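Matching sites in pectate lyase 47 from Bacillus sp., a protein that probably cleaves pectate (polygalacturonate) chains by elimination, as a thermostable, calcium-binding enzyme of polysaccharide lyase family 1 (PDB 1VBL (chain A, 1.91 Å), residues N162-A167 and H204-D209), and in its relative pectate lyase from Bacillus subtilis (PDB 5AMV (chain B, 1.57 Å), residues N156-D161 and H198-D203). Structure 2 is superposed on structure 1 by the backbone atoms of these residues (RMSD 0.51 Å); each is numbered along its deposited sequence.

Structure 1 (1VBL); sequences NIEFEA and HNTFTD.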
loop_
_atom_site.group_PDB
_atom_site.type_symbol
_atom_site.label_atom_id
_atom_site.label_comp_id
_atom_site.label_asym_id
_atom_site.label_seq_id
_atom_site.Cartn_x
_atom_site.Cartn_y
_atom_site.Cartn_z
ATOM N N ASN A 162 12.915 -5.545 4.086
ATOM C CA ASN A 162 12.984 -6.954 4.458
ATOM C C ASN A 162 11.960 -7.490 5.451
ATOM O O ASN A 162 12.281 -8.345 6.278
ATOM C CB ASN A 162 14.396 -7.248 4.963
ATOM C CG ASN A 162 14.769 -8.706 4.824
ATOM O OD1 ASN A 162 14.466 -9.339 3.812
ATOM N ND2 ASN A 162 15.442 -9.245 5.830
ATOM N N ILE A 163 10.722 -7.013 5.359
ATOM C CA ILE A 163 9.683 -7.481 6.264
ATOM C C ILE A 163 8.465 -7.996 5.500
ATOM O O ILE A 163 8.107 -7.465 4.452
ATOM C CB ILE A 163 9.227 -6.346 7.212
ATOM C CG1 ILE A 163 10.383 -5.948 8.135
ATOM C CG2 ILE A 163 8.012 -6.783 8.017
ATOM C CD1 ILE A 163 10.130 -4.670 8.911
ATOM N N GLU A 164 7.855 -9.058 6.019
ATOM C CA GLU A 164 6.653 -9.600 5.412
ATOM C C GLU A 164 5.489 -9.054 6.226
ATOM O O GLU A 164 5.334 -9.383 7.409
ATOM C CB GLU A 164 6.627 -11.127 5.465
ATOM C CG GLU A 164 5.306 -11.690 4.956
ATOM C CD GLU A 164 5.177 -13.187 5.151
ATOM O OE1 GLU A 164 5.910 -13.944 4.485
ATOM O OE2 GLU A 164 4.341 -13.603 5.977
ATOM N N PHE A 165 4.685 -8.209 5.593
ATOM C CA PHE A 165 3.535 -7.608 6.253
ATOM C C PHE A 165 2.250 -8.359 5.960
ATOM O O PHE A 165 1.858 -8.493 4.800
ATOM C CB PHE A 165 3.316 -6.161 5.792
ATOM C CG PHE A 165 4.378 -5.204 6.235
ATOM C CD1 PHE A 165 5.551 -5.048 5.497
ATOM C CD2 PHE A 165 4.201 -4.443 7.387
ATOM C CE1 PHE A 165 6.531 -4.140 5.900
ATOM C CE2 PHE A 165 5.175 -3.534 7.800
ATOM C CZ PHE A 165 6.341 -3.381 7.058
ATOM N N GLU A 166 1.597 -8.862 7.000
ATOM C CA GLU A 166 0.309 -9.513 6.797
ATOM C C GLU A 166 -0.664 -8.360 7.028
ATOM O O GLU A 166 -0.706 -7.791 8.122
ATOM C CB GLU A 166 0.051 -10.612 7.826
ATOM C CG GLU A 166 -1.256 -11.353 7.565
ATOM C CD GLU A 166 -1.608 -12.337 8.663
ATOM O OE1 GLU A 166 -1.909 -11.891 9.790
ATOM O OE2 GLU A 166 -1.582 -13.556 8.395
ATOM N N ALA A 167 -1.425 -8.003 6.000
ATOM C CA ALA A 167 -2.364 -6.890 6.096
ATOM C C ALA A 167 -3.187 -6.918 7.377
ATOM O O ALA A 167 -3.722 -7.957 7.768
ATOM C CB ALA A 167 -3.289 -6.880 4.885
ATOM N N HIS A 204 12.141 -4.284 -0.738
ATOM C CA HIS A 204 12.231 -5.704 -0.407
ATOM C C HIS A 204 11.344 -6.169 0.743
ATOM O O HIS A 204 11.797 -6.856 1.657
ATOM C CB HIS A 204 13.686 -6.109 -0.122
ATOM C CG HIS A 204 14.497 -6.349 -1.360
ATOM N ND1 HIS A 204 15.262 -5.368 -1.955
ATOM C CD2 HIS A 204 14.650 -7.458 -2.123
ATOM C CE1 HIS A 204 15.851 -5.862 -3.030
ATOM N NE2 HIS A 204 15.496 -7.129 -3.154
ATOM N N ASN A 205 10.074 -5.790 0.688
ATOM C CA ASN A 205 9.114 -6.213 1.691
ATOM C C ASN A 205 8.104 -7.067 0.945
ATOM O O ASN A 205 8.066 -7.070 -0.287
ATOM C CB ASN A 205 8.402 -5.011 2.314
ATOM C CG ASN A 205 9.349 -4.095 3.059
ATOM O OD1 ASN A 205 9.905 -4.463 4.100
ATOM N ND2 ASN A 205 9.543 -2.892 2.531
ATOM N N THR A 206 7.305 -7.812 1.691
ATOM C CA THR A 206 6.276 -8.634 1.086
ATOM C C THR A 206 4.970 -8.241 1.758
ATOM O O THR A 206 4.907 -8.103 2.979
ATOM C CB THR A 206 6.561 -10.138 1.281
ATOM O OG1 THR A 206 7.699 -10.508 0.490
ATOM C CG2 THR A 206 5.362 -10.972 0.846
ATOM N N PHE A 207 3.941 -8.016 0.951
ATOM C CA PHE A 207 2.635 -7.621 1.464
ATOM C C PHE A 207 1.628 -8.675 1.042
ATOM O O PHE A 207 1.530 -9.001 -0.138
ATOM C CB PHE A 207 2.241 -6.262 0.885
ATOM C CG PHE A 207 3.164 -5.142 1.281
ATOM C CD1 PHE A 207 2.903 -4.376 2.415
ATOM C CD2 PHE A 207 4.303 -4.863 0.529
ATOM C CE1 PHE A 207 3.762 -3.347 2.796
ATOM C CE2 PHE A 207 5.170 -3.836 0.899
ATOM C CZ PHE A 207 4.900 -3.076 2.034
ATOM N N THR A 208 0.885 -9.211 2.007
ATOM C CA THR A 208 -0.108 -10.241 1.714
ATOM C C THR A 208 -1.192 -10.259 2.778
ATOM O O THR A 208 -0.947 -9.866 3.916
ATOM C CB THR A 208 0.536 -11.646 1.685
ATOM O OG1 THR A 208 -0.473 -12.631 1.424
ATOM C CG2 THR A 208 1.196 -11.963 3.030
ATOM N N ASP A 209 -2.395 -10.693 2.413
ATOM C CA ASP A 209 -3.455 -10.790 3.408
ATOM C C ASP A 209 -3.194 -12.066 4.212
ATOM O O ASP A 209 -3.837 -12.321 5.230
ATOM C CB ASP A 209 -4.839 -10.821 2.743
ATOM C CG ASP A 209 -5.281 -9.444 2.265
ATOM O OD1 ASP A 209 -4.542 -8.465 2.516
ATOM O OD2 ASP A 209 -6.365 -9.334 1.648
HETATM O O HOH W 1 -4.855 -10.315 6.686
#
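Adjacent turns of the right-handed parallel beta-helix pair in register here, Glu164, Phe165 and Glu166 beside Thr206, Phe207 and Thr208. Phe165 and Phe207 point into the interior side by side, rings nearly parallel but slid apart (Phe165 CD1 to Phe207 CE1 3.7 Å); beyond Phe207, its ring meets that of Phe248. Next to them, Asn205 CB lies 4.1 Å from Phe165 CE1; its OD1, at the edge of that ring, accepts from Ile163 N (3.0 Å) while ND2 serves Ile160 O, so the buried amide is satisfied. On the other face, Glu164 CG lies 4.2 Å from Thr206 CG2, and Thr208 turns OG1 to Gly210 N. Glu166, its CG anti to the backbone N (-176°), passes that CG 3.6 Å from Asp209 O and hydrogen-bonds Asp211 N through OE2. Small Ala167 keeps its CB 4.2 Å from Asp209 CA, and a water bridges Ala167 O and Asp209 O.

What differs
At Glu166(A)/Gln160(B) the CB atoms coincide, but chi1 is -176° against -59°, so the side chains leave in different directions. Glu166(A) CG lies 3.6 Å from Asp209(A) O, a contact absent in the second structure. Gln160(B) instead extends toward Glu158(B) along its own strand, and its NE2 gives Glu158(B) OE2 a hydrogen bond of 2.9 Å, which an amide can offer and a carboxylate cannot. The end of Glu158(B) is twisted by about 60° relative to Glu164(A). Glu164(A) OE2 lies only 2.2 Å apart from the place of that NE2 after superposition, so the twist may accommodate the amide.

At Thr208(A)/Asn202(B), CG2 and CG fall 0.3 Å apart, while OG1 of Thr208(A) has no counterpart. The longer amide sends ND2 to Glu158(B) OE2, adding a bond across the strands; Thr208(A) OG1 is 6.7 Å from Glu164(A) OE2.

The backbone departs at Ala167(A)/Asp161(B), where the CA atoms stand 2.2 Å apart after superposition and phi changes from negative to positive. Asp161(B) adds a carboxylate whose CG lies 1.2 Å apart from the position of water 1 of the first structure, so a side chain takes the place of modelled solvent.

At Asn205(A)/Cys199(B), CG and SG lie 0.3 Å apart: the sulfur stands where the amide carbon was, and the CB contacts with Phe165(A) and Phe207(A), and with Phe159(B) and Phe201(B), persist.

Phe165(A), Phe207(A), Thr206(A) and Asp209(A) and their counterparts keep their places, as do the backbone hydrogen bonds from Thr206(A) N to Ile163(A) O and from Ala167(A) N to Thr208(A) O.

Structure 2 (5AMV); sequences NIEFQD and HCTFND.
In-register parallel pairing sets Glu158, Phe159 and Gln160 beside Thr200, Phe201 and Asn202. Phe159 and Phe201 point inward side by side, rings nearly parallel but slid apart (Phe159 CD1 to Phe201 CE1 3.5 Å); beyond Phe201, its ring meets that of Tyr242. Next to them, Cys199 CB lies 4.4 Å from Phe159 CE1, its compact SG at the edge of that ring. On the other face, Glu158 CG lies 4.0 Å from Thr200 CG2, and its OE2 is gripped by two amides: Asn202 ND2 (2.9 Å) and Gln160 NE2 (2.9 Å) arrive from opposite faces of the carboxylate plane. Asn202 OD1 meets Gly204 N. Gln160 reaches its bond with CG beside the backbone N (-59°). Asp161 adopts positive phi and keeps its CB 4.3 Å from Asp203 CA; its buried carboxylate forms a salt bridge to Arg206 through OD2 and a hydrogen bond to His222 through OD1.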
loop_
_atom_site.group_PDB
_atom_site.type_symbol
_atom_site.label_atom_id
_atom_site.label_comp_id
_atom_site.label_asym_id
_atom_site.label_seq_id
_atom_site.Cartn_x
_atom_site.Cartn_y
_atom_site.Cartn_z
ATOM N N ASN B 156 12.913 -5.569 4.017
ATOM C CA ASN B 156 13.093 -6.969 4.418
ATOM C C ASN B 156 12.092 -7.432 5.479
ATOM O O ASN B 156 12.438 -8.216 6.384
ATOM C CB ASN B 156 14.528 -7.222 4.914
ATOM C CG ASN B 156 14.856 -8.693 4.948
ATOM O OD1 ASN B 156 14.550 -9.420 4.000
ATOM N ND2 ASN B 156 15.544 -9.129 6.013
ATOM N N ILE B 157 10.852 -6.947 5.344
ATOM C CA ILE B 157 9.766 -7.310 6.264
ATOM C C ILE B 157 8.569 -7.803 5.452
ATOM O O ILE B 157 8.226 -7.210 4.440
ATOM C CB ILE B 157 9.307 -6.098 7.121
ATOM C CG1 ILE B 157 10.416 -5.619 8.065
ATOM C CG2 ILE B 157 8.012 -6.411 7.962
ATOM C CD1 ILE B 157 10.320 -4.095 8.324
ATOM N N GLU B 158 7.922 -8.823 5.978
ATOM C CA GLU B 158 6.668 -9.335 5.425
ATOM C C GLU B 158 5.524 -8.707 6.232
ATOM O O GLU B 158 5.380 -8.957 7.431
ATOM C CB GLU B 158 6.595 -10.877 5.474
ATOM C CG GLU B 158 5.224 -11.385 4.947
ATOM C CD GLU B 158 5.093 -12.899 4.991
ATOM O OE1 GLU B 158 6.105 -13.586 5.289
ATOM O OE2 GLU B 158 3.994 -13.406 4.693
ATOM N N PHE B 159 4.709 -7.882 5.563
ATOM C CA PHE B 159 3.524 -7.282 6.209
ATOM C C PHE B 159 2.327 -8.116 5.816
ATOM O O PHE B 159 2.118 -8.347 4.637
ATOM C CB PHE B 159 3.327 -5.862 5.624
ATOM C CG PHE B 159 4.354 -4.873 6.087
ATOM C CD1 PHE B 159 5.617 -4.735 5.449
ATOM C CD2 PHE B 159 4.071 -4.060 7.179
ATOM C CE1 PHE B 159 6.545 -3.793 5.889
ATOM C CE2 PHE B 159 4.996 -3.119 7.644
ATOM C CZ PHE B 159 6.234 -2.981 7.010
ATOM N N GLN B 160 1.529 -8.554 6.789
ATOM C CA GLN B 160 0.374 -9.408 6.532
ATOM C C GLN B 160 -0.873 -8.736 7.098
ATOM O O GLN B 160 -0.860 -8.233 8.225
ATOM C CB GLN B 160 0.529 -10.732 7.277
ATOM C CG GLN B 160 1.776 -11.563 6.920
ATOM C CD GLN B 160 1.723 -12.913 7.628
ATOM O OE1 GLN B 160 1.015 -13.071 8.622
ATOM N NE2 GLN B 160 2.434 -13.879 7.112
ATOM N N ASP B 161 -1.952 -8.794 6.309
ATOM C CA ASP B 161 -3.318 -8.747 6.819
ATOM C C ASP B 161 -3.592 -7.538 7.707
ATOM O O ASP B 161 -3.815 -7.671 8.919
ATOM C CB ASP B 161 -3.608 -10.087 7.555
ATOM C CG ASP B 161 -5.096 -10.312 7.813
ATOM O OD1 ASP B 161 -5.925 -9.573 7.274
ATOM O OD2 ASP B 161 -5.416 -11.234 8.575
ATOM N N HIS B 198 12.447 -4.699 -0.821
ATOM C CA HIS B 198 12.534 -6.099 -0.377
ATOM C C HIS B 198 11.564 -6.423 0.765
ATOM O O HIS B 198 11.928 -7.155 1.708
ATOM C CB HIS B 198 13.975 -6.500 -0.009
ATOM C CG HIS B 198 14.849 -6.807 -1.205
ATOM N ND1 HIS B 198 15.718 -5.870 -1.723
ATOM C CD2 HIS B 198 14.981 -7.914 -1.973
ATOM C CE1 HIS B 198 16.332 -6.382 -2.776
ATOM N NE2 HIS B 198 15.910 -7.625 -2.946
ATOM N N CYS B 199 10.347 -5.871 0.674
ATOM C CA CYS B 199 9.282 -6.230 1.590
ATOM C C CYS B 199 8.268 -7.105 0.852
ATOM O O CYS B 199 8.252 -7.149 -0.376
ATOM C CB CYS B 199 8.593 -4.964 2.125
ATOM S SG CYS B 199 9.598 -4.034 3.262
ATOM N N THR B 200 7.461 -7.850 1.615
ATOM C CA THR B 200 6.360 -8.674 1.088
ATOM C C THR B 200 5.099 -8.167 1.698
ATOM O O THR B 200 5.092 -7.747 2.871
ATOM C CB THR B 200 6.607 -10.157 1.419
ATOM O OG1 THR B 200 7.758 -10.594 0.674
ATOM C CG2 THR B 200 5.389 -11.009 0.991
ATOM N N PHE B 201 4.026 -8.136 0.907
ATOM C CA PHE B 201 2.720 -7.635 1.369
ATOM C C PHE B 201 1.666 -8.639 0.941
ATOM O O PHE B 201 1.577 -8.964 -0.234
ATOM C CB PHE B 201 2.431 -6.259 0.722
ATOM C CG PHE B 201 3.481 -5.239 1.001
ATOM C CD1 PHE B 201 3.381 -4.451 2.146
ATOM C CD2 PHE B 201 4.588 -5.062 0.140
ATOM C CE1 PHE B 201 4.353 -3.511 2.445
ATOM C CE2 PHE B 201 5.597 -4.113 0.429
ATOM C CZ PHE B 201 5.486 -3.325 1.576
ATOM N N ASN B 202 0.870 -9.136 1.893
ATOM C CA ASN B 202 -0.204 -10.077 1.564
ATOM C C ASN B 202 -1.332 -9.977 2.590
ATOM O O ASN B 202 -1.243 -9.216 3.545
ATOM C CB ASN B 202 0.359 -11.533 1.445
ATOM C CG ASN B 202 1.055 -11.983 2.720
ATOM O OD1 ASN B 202 0.447 -11.959 3.786
ATOM N ND2 ASN B 202 2.324 -12.369 2.629
ATOM N N ASP B 203 -2.351 -10.808 2.428
ATOM C CA ASP B 203 -3.507 -10.735 3.333
ATOM C C ASP B 203 -3.497 -11.839 4.408
ATOM O O ASP B 203 -4.539 -12.134 4.993
ATOM C CB ASP B 203 -4.813 -10.740 2.504
ATOM C CG ASP B 203 -5.066 -9.405 1.829
ATOM O OD1 ASP B 203 -4.332 -8.405 2.127
ATOM O OD2 ASP B 203 -6.004 -9.348 1.003
#